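Local atomic coordinates of MYB21 (Trichomonas vaginalis, PDB entry 3OSG), a protein that binds the MRE-1 promoter element through its R2R3 Myb domain, the part present here, and probably regulates transcription by RNA polymerase II. Residues L73-W84 with I99-L110. Numbering follows the deposited sequence.
With nucleotides of chain C; nucleotides of chain B.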
loop_
_atom_site.group_PDB
_atom_site.type_symbol
_atom_site.label_atom_id
_atom_site.label_comp_id
_atom_site.label_asym_id
_atom_site.label_seq_id
_atom_site.Cartn_x
_atom_site.Cartn_y
_atom_site.Cartn_z
ATOM N N LEU A 73 -9.354 12.376 -8.187
ATOM C CA LEU A 73 -8.343 11.621 -8.931
ATOM C C LEU A 73 -8.379 11.895 -10.423
ATOM O O LEU A 73 -7.344 12.010 -11.068
ATOM C CB LEU A 73 -8.490 10.114 -8.704
ATOM C CG LEU A 73 -7.352 9.279 -9.299
ATOM C CD1 LEU A 73 -6.007 9.885 -8.900
ATOM C CD2 LEU A 73 -7.438 7.837 -8.821
ATOM N N VAL A 74 -9.571 11.980 -10.992
ATOM C CA VAL A 74 -9.653 12.242 -12.421
ATOM C C VAL A 74 -9.105 13.640 -12.716
ATOM O O VAL A 74 -8.400 13.836 -13.700
ATOM C CB VAL A 74 -11.088 12.103 -12.944
ATOM C CG1 VAL A 74 -11.619 10.687 -12.700
ATOM C CG2 VAL A 74 -11.981 13.094 -12.271
ATOM N N GLN A 75 -9.409 14.603 -11.851
ATOM C CA GLN A 75 -8.894 15.963 -12.027
ATOM C C GLN A 75 -7.380 16.020 -11.858
ATOM O O GLN A 75 -6.671 16.589 -12.691
ATOM C CB GLN A 75 -9.562 16.931 -11.047
ATOM C CG GLN A 75 -8.798 18.238 -10.834
ATOM C CD GLN A 75 -9.555 19.223 -9.950
ATOM O OE1 GLN A 75 -8.963 19.928 -9.127
ATOM N NE2 GLN A 75 -10.879 19.266 -10.111
ATOM N N LYS A 76 -6.877 15.420 -10.786
ATOM C CA LYS A 76 -5.439 15.453 -10.558
ATOM C C LYS A 76 -4.632 14.746 -11.648
ATOM O O LYS A 76 -3.492 15.109 -11.910
ATOM C CB LYS A 76 -5.086 14.930 -9.166
ATOM C CG LYS A 76 -5.474 15.873 -8.049
ATOM C CD LYS A 76 -4.964 17.283 -8.342
ATOM C CE LYS A 76 -5.108 18.196 -7.126
ATOM N NZ LYS A 76 -5.110 19.640 -7.508
ATOM N N ILE A 77 -5.213 13.740 -12.287
ATOM C CA ILE A 77 -4.511 13.040 -13.358
ATOM C C ILE A 77 -4.525 13.843 -14.655
ATOM O O ILE A 77 -3.626 13.713 -15.494
ATOM C CB ILE A 77 -5.107 11.642 -13.627
ATOM C CG1 ILE A 77 -4.937 10.746 -12.399
ATOM C CG2 ILE A 77 -4.416 11.002 -14.808
ATOM C CD1 ILE A 77 -5.629 9.398 -12.535
ATOM N N GLN A 78 -5.558 14.655 -14.833
ATOM C CA GLN A 78 -5.565 15.605 -15.940
ATOM C C GLN A 78 -4.473 16.647 -15.683
ATOM O O GLN A 78 -3.793 17.088 -16.604
ATOM C CB GLN A 78 -6.934 16.279 -16.079
ATOM C CG GLN A 78 -8.079 15.329 -16.406
ATOM C CD GLN A 78 -9.410 16.048 -16.584
ATOM O OE1 GLN A 78 -9.883 16.231 -17.705
ATOM N NE2 GLN A 78 -10.015 16.461 -15.476
ATOM N N GLU A 79 -4.298 17.020 -14.420
ATOM C CA GLU A 79 -3.295 18.010 -14.051
ATOM C C GLU A 79 -1.851 17.480 -14.129
ATOM O O GLU A 79 -0.985 18.123 -14.719
ATOM C CB GLU A 79 -3.594 18.599 -12.663
ATOM C CG GLU A 79 -2.525 19.568 -12.128
ATOM C CD GLU A 79 -2.946 20.292 -10.843
ATOM O OE1 GLU A 79 -3.916 19.847 -10.185
ATOM O OE2 GLU A 79 -2.304 21.312 -10.488
ATOM N N TYR A 80 -1.598 16.304 -13.559
ATOM C CA TYR A 80 -0.225 15.827 -13.371
ATOM C C TYR A 80 0.185 14.640 -14.228
ATOM O O TYR A 80 1.358 14.296 -14.294
ATOM C CB TYR A 80 -0.012 15.437 -11.913
ATOM C CG TYR A 80 0.029 16.601 -10.960
ATOM C CD1 TYR A 80 1.082 17.509 -10.983
ATOM C CD2 TYR A 80 -0.964 16.779 -10.016
ATOM C CE1 TYR A 80 1.131 18.562 -10.102
ATOM C CE2 TYR A 80 -0.920 17.834 -9.128
ATOM C CZ TYR A 80 0.130 18.725 -9.180
ATOM O OH TYR A 80 0.170 19.777 -8.293
ATOM N N GLY A 81 -0.772 13.987 -14.866
ATOM C CA GLY A 81 -0.453 12.782 -15.606
ATOM C C GLY A 81 -0.154 11.659 -14.627
ATOM O O GLY A 81 -0.572 11.717 -13.471
ATOM N N ARG A 82 0.600 10.658 -15.070
ATOM C CA ARG A 82 0.808 9.450 -14.270
ATOM C C ARG A 82 1.864 9.579 -13.178
ATOM O O ARG A 82 2.664 8.664 -12.988
ATOM C CB ARG A 82 1.158 8.278 -15.184
ATOM C CG ARG A 82 0.098 8.005 -16.244
ATOM C CD ARG A 82 0.581 6.976 -17.237
ATOM N NE ARG A 82 0.733 5.658 -16.622
ATOM C CZ ARG A 82 -0.239 4.753 -16.540
ATOM N NH1 ARG A 82 -1.443 5.024 -17.031
ATOM N NH2 ARG A 82 -0.014 3.576 -15.967
ATOM N N GLN A 83 1.866 10.703 -12.466
ATOM C CA GLN A 83 2.835 10.930 -11.393
ATOM C C GLN A 83 2.172 10.615 -10.071
ATOM O O GLN A 83 1.719 11.502 -9.351
ATOM C CB GLN A 83 3.329 12.373 -11.409
ATOM C CG GLN A 83 4.012 12.764 -12.698
ATOM C CD GLN A 83 4.524 14.188 -12.644
ATOM O OE1 GLN A 83 5.709 14.421 -12.421
ATOM N NE2 GLN A 83 3.623 15.153 -12.833
ATOM N N TRP A 84 2.107 9.327 -9.759
ATOM C CA TRP A 84 1.220 8.863 -8.713
ATOM C C TRP A 84 1.605 9.367 -7.344
ATOM O O TRP A 84 0.730 9.678 -6.542
ATOM C CB TRP A 84 1.127 7.340 -8.726
ATOM C CG TRP A 84 0.820 6.752 -10.081
ATOM C CD1 TRP A 84 1.594 5.876 -10.791
ATOM C CD2 TRP A 84 -0.337 7.004 -10.884
ATOM N NE1 TRP A 84 0.980 5.555 -11.976
ATOM C CE2 TRP A 84 -0.204 6.239 -12.060
ATOM C CE3 TRP A 84 -1.481 7.797 -10.718
ATOM C CZ2 TRP A 84 -1.166 6.246 -13.065
ATOM C CZ3 TRP A 84 -2.435 7.808 -11.720
ATOM C CH2 TRP A 84 -2.269 7.036 -12.879
ATOM N N ILE A 99 -3.370 4.958 -5.221
ATOM C CA ILE A 99 -3.779 5.832 -6.316
ATOM C C ILE A 99 -3.677 5.141 -7.674
ATOM O O ILE A 99 -4.609 5.215 -8.485
ATOM C CB ILE A 99 -2.978 7.174 -6.336
ATOM C CG1 ILE A 99 -3.709 8.262 -5.546
ATOM C CG2 ILE A 99 -2.797 7.670 -7.763
ATOM C CD1 ILE A 99 -3.784 8.051 -4.056
ATOM N N LYS A 100 -2.562 4.466 -7.941
ATOM C CA LYS A 100 -2.420 3.814 -9.244
ATOM C C LYS A 100 -3.338 2.577 -9.423
ATOM O O LYS A 100 -3.827 2.328 -10.520
ATOM C CB LYS A 100 -0.952 3.569 -9.648
ATOM C CG LYS A 100 -0.174 2.494 -8.896
ATOM C CD LYS A 100 1.275 2.450 -9.404
ATOM C CE LYS A 100 2.108 1.445 -8.617
ATOM N NZ LYS A 100 1.639 0.047 -8.877
ATOM N N ASN A 101 -3.617 1.838 -8.349
ATOM C CA ASN A 101 -4.644 0.791 -8.429
ATOM C C ASN A 101 -6.028 1.378 -8.748
ATOM O O ASN A 101 -6.791 0.830 -9.553
ATOM C CB ASN A 101 -4.722 -0.023 -7.122
ATOM C CG ASN A 101 -3.615 -1.072 -7.015
ATOM O OD1 ASN A 101 -3.103 -1.571 -8.020
ATOM N ND2 ASN A 101 -3.257 -1.416 -5.793
ATOM N N ARG A 102 -6.349 2.490 -8.102
ATOM C CA ARG A 102 -7.659 3.104 -8.261
ATOM C C ARG A 102 -7.860 3.674 -9.653
ATOM O O ARG A 102 -8.992 3.737 -10.130
ATOM C CB ARG A 102 -7.880 4.195 -7.222
ATOM C CG ARG A 102 -9.302 4.678 -7.164
ATOM C CD ARG A 102 -10.233 3.589 -6.686
ATOM N NE ARG A 102 -11.610 4.067 -6.716
ATOM C CZ ARG A 102 -12.679 3.316 -6.477
ATOM N NH1 ARG A 102 -12.549 2.030 -6.194
ATOM N NH2 ARG A 102 -13.885 3.858 -6.533
ATOM N N TRP A 103 -6.776 4.086 -10.307
ATOM C CA TRP A 103 -6.899 4.603 -11.659
ATOM C C TRP A 103 -7.372 3.516 -12.620
ATOM O O TRP A 103 -8.141 3.780 -13.535
ATOM C CB TRP A 103 -5.600 5.215 -12.170
ATOM C CG TRP A 103 -5.708 5.556 -13.628
ATOM C CD1 TRP A 103 -4.968 5.038 -14.655
ATOM C CD2 TRP A 103 -6.637 6.478 -14.221
ATOM N NE1 TRP A 103 -5.379 5.585 -15.851
ATOM C CE2 TRP A 103 -6.401 6.471 -15.611
ATOM C CE3 TRP A 103 -7.654 7.293 -13.714
ATOM C CZ2 TRP A 103 -7.141 7.261 -16.500
ATOM C CZ3 TRP A 103 -8.385 8.087 -14.601
ATOM C CH2 TRP A 103 -8.120 8.060 -15.973
ATOM N N VAL A 104 -6.905 2.294 -12.405
ATOM C CA VAL A 104 -7.348 1.154 -13.210
ATOM C C VAL A 104 -8.855 1.011 -13.090
ATOM O O VAL A 104 -9.568 0.872 -14.083
ATOM C CB VAL A 104 -6.634 -0.155 -12.777
ATOM C CG1 VAL A 104 -7.124 -1.332 -13.564
ATOM C CG2 VAL A 104 -5.096 -0.013 -12.925
ATOM N N THR A 105 -9.341 1.068 -11.859
ATOM C CA THR A 105 -10.748 0.846 -11.594
ATOM C C THR A 105 -11.581 2.012 -12.138
ATOM O O THR A 105 -12.626 1.812 -12.770
ATOM C CB THR A 105 -10.980 0.666 -10.097
ATOM O OG1 THR A 105 -10.047 -0.302 -9.580
ATOM C CG2 THR A 105 -12.398 0.223 -9.827
ATOM N N ILE A 106 -11.105 3.232 -11.912
ATOM C CA ILE A 106 -11.781 4.406 -12.446
ATOM C C ILE A 106 -11.793 4.417 -13.965
ATOM O O ILE A 106 -12.817 4.699 -14.572
ATOM C CB ILE A 106 -11.149 5.714 -11.953
ATOM C CG1 ILE A 106 -11.518 5.938 -10.490
ATOM C CG2 ILE A 106 -11.624 6.894 -12.821
ATOM C CD1 ILE A 106 -11.591 7.385 -10.102
ATOM N N SER A 107 -10.660 4.114 -14.590
ATOM C CA SER A 107 -10.596 4.134 -16.049
ATOM C C SER A 107 -11.587 3.133 -16.668
ATOM O O SER A 107 -12.000 3.286 -17.818
ATOM C CB SER A 107 -9.190 3.842 -16.539
ATOM O OG SER A 107 -8.873 2.481 -16.318
ATOM N N ASN A 108 -11.958 2.112 -15.897
ATOM C CA ASN A 108 -12.952 1.124 -16.331
ATOM C C ASN A 108 -14.362 1.707 -16.327
ATOM O O ASN A 108 -15.124 1.534 -17.274
ATOM C CB ASN A 108 -12.901 -0.128 -15.440
ATOM C CG ASN A 108 -11.797 -1.086 -15.845
ATOM O OD1 ASN A 108 -11.255 -0.984 -16.952
ATOM N ND2 ASN A 108 -11.448 -2.021 -14.949
ATOM N N LYS A 109 -14.701 2.391 -15.242
ATOM C CA LYS A 109 -15.975 3.098 -15.137
ATOM C C LYS A 109 -16.156 4.168 -16.215
ATOM O O LYS A 109 -17.267 4.393 -16.677
ATOM C CB LYS A 109 -16.125 3.712 -13.742
ATOM C CG LYS A 109 -16.663 2.730 -12.706
ATOM C CD LYS A 109 -16.050 2.934 -11.324
ATOM C CE LYS A 109 -16.612 1.891 -10.355
ATOM N NZ LYS A 109 -15.801 1.733 -9.111
ATOM N N LEU A 110 -15.067 4.819 -16.618
ATOM C CA LEU A 110 -15.125 5.859 -17.646
ATOM C C LEU A 110 -15.119 5.291 -19.058
ATOM O O LEU A 110 -15.205 6.038 -20.031
ATOM C CB LEU A 110 -13.946 6.827 -17.514
ATOM C CG LEU A 110 -13.846 7.614 -16.211
ATOM C CD1 LEU A 110 -12.668 8.571 -16.272
ATOM C CD2 LEU A 110 -15.152 8.352 -15.938
ATOM P P DG C 6 3.386 3.750 -14.561
ATOM O OP1 DG C 6 3.302 4.614 -15.756
ATOM O OP2 DG C 6 2.230 3.661 -13.662
ATOM O "O5'" DG C 6 3.832 2.325 -15.053
ATOM C "C5'" DG C 6 4.991 2.224 -15.869
ATOM C "C4'" DG C 6 5.435 0.782 -16.041
ATOM O "O4'" DG C 6 5.726 0.133 -14.768
ATOM C "C3'" DG C 6 4.417 -0.098 -16.748
ATOM O "O3'" DG C 6 5.191 -0.921 -17.633
ATOM C "C2'" DG C 6 3.761 -0.854 -15.588
ATOM C "C1'" DG C 6 4.910 -1.014 -14.590
ATOM N N9 DG C 6 4.526 -0.967 -13.178
ATOM C C8 DG C 6 3.801 0.027 -12.592
ATOM N N7 DG C 6 3.620 -0.137 -11.314
ATOM C C5 DG C 6 4.272 -1.324 -11.021
ATOM C C6 DG C 6 4.396 -2.002 -9.774
ATOM O O6 DG C 6 3.948 -1.630 -8.669
ATOM N N1 DG C 6 5.137 -3.182 -9.905
ATOM C C2 DG C 6 5.673 -3.611 -11.111
ATOM N N2 DG C 6 6.370 -4.751 -11.109
ATOM N N3 DG C 6 5.552 -2.978 -12.272
ATOM C C4 DG C 6 4.846 -1.840 -12.161
ATOM P P DC C 5 5.692 7.787 -9.575
ATOM O OP1 DC C 5 5.643 9.002 -10.413
ATOM O OP2 DC C 5 4.768 7.629 -8.439
ATOM O "O5'" DC C 5 5.616 6.471 -10.468
ATOM C "C5'" DC C 5 6.470 6.352 -11.571
ATOM C "C4'" DC C 5 6.271 4.985 -12.159
ATOM O "O4'" DC C 5 6.804 4.006 -11.234
ATOM C "C3'" DC C 5 4.808 4.596 -12.415
ATOM O "O3'" DC C 5 4.726 4.162 -13.767
ATOM C "C2'" DC C 5 4.563 3.452 -11.433
ATOM C "C1'" DC C 5 5.972 2.869 -11.318
ATOM N N1 DC C 5 6.181 2.046 -10.101
ATOM C C2 DC C 5 6.869 0.845 -10.195
ATOM O O2 DC C 5 7.270 0.510 -11.306
ATOM N N3 DC C 5 7.062 0.102 -9.071
ATOM C C4 DC C 5 6.581 0.530 -7.901
ATOM N N4 DC C 5 6.775 -0.210 -6.813
ATOM C C5 DC C 5 5.885 1.765 -7.783
ATOM C C6 DC C 5 5.704 2.477 -8.898
ATOM P P DA B 5 -5.255 -3.732 -1.782
ATOM O OP1 DA B 5 -6.337 -3.738 -0.796
ATOM O OP2 DA B 5 -4.592 -2.468 -2.174
ATOM O "O5'" DA B 5 -4.133 -4.747 -1.265
ATOM C "C5'" DA B 5 -4.531 -6.066 -0.950
ATOM C "C4'" DA B 5 -3.358 -7.004 -1.093
ATOM O "O4'" DA B 5 -3.036 -7.144 -2.501
ATOM C "C3'" DA B 5 -2.064 -6.528 -0.428
ATOM O "O3'" DA B 5 -1.350 -7.673 0.007
ATOM C "C2'" DA B 5 -1.321 -5.832 -1.561
ATOM C "C1'" DA B 5 -1.735 -6.664 -2.767
ATOM N N9 DA B 5 -1.844 -5.889 -4.002
ATOM C C8 DA B 5 -2.341 -4.623 -4.129
ATOM N N7 DA B 5 -2.327 -4.159 -5.359
ATOM C C5 DA B 5 -1.813 -5.200 -6.097
ATOM C C6 DA B 5 -1.568 -5.342 -7.475
ATOM N N6 DA B 5 -1.829 -4.372 -8.359
ATOM N N1 DA B 5 -1.057 -6.506 -7.907
ATOM C C2 DA B 5 -0.818 -7.474 -7.013
ATOM N N3 DA B 5 -1.008 -7.447 -5.684
ATOM C C4 DA B 5 -1.510 -6.277 -5.280
#
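CB of Lys100 sits over one face of the Trp84 indole, 3.5 Å from the centroid of the five-membered ring and only 2° off the ring normal, a CH-pi contact. The opposite indole face lies against Arg82 O, so the ring is sandwiched. Its rotation is fixed at the edge, where Trp84 NE1 donates a nearly straight bond (168°) to OP2 of DG6 of chain C at 2.8 Å. Arg82, bent at chi3, presents a face of its guanidinium to the indole edge at CZ2 of Trp84 and sends NE to OP1 of the same phosphate at 2.9 Å. OP2 thus receives both Trp84 NE1 and Arg82 NH2. Lys100 CG lies between backbone N and carbonyl carbon (chi1 71°); the chain then extends until a bend at chi4 delivers NZ to O6 (2.9 Å) and N7 of the guanine, a direct base readout by the recognition helix. Next to it, Asn101 pairs its amide with N6 and N7 of DA5 of chain B.

Packing is tight deeper in, where buried Leu73 is a knob among Ile99, Arg102, Trp103 and Ile106, its CD2 3.9 Å from Ile99 O. Trp103 meets Trp84 obliquely. Toward the helix end the contact thins: Val74 CG1 touches Ile106 CG2 at 3.8 Å, but exposed Leu110 offers only CD1, 4.3 Å from Val74 CG1.

The axes of 73-80 and 99-109 approach to 11.3 Å; they belong to helices 67-80 and 96-109 of this Myb-like DNA-binding domain. Ile87 of helix 84-88 packs on Leu73 and Ile77 beside them, Phe91 also touches Leu73, and Trp65 packs on Ile99.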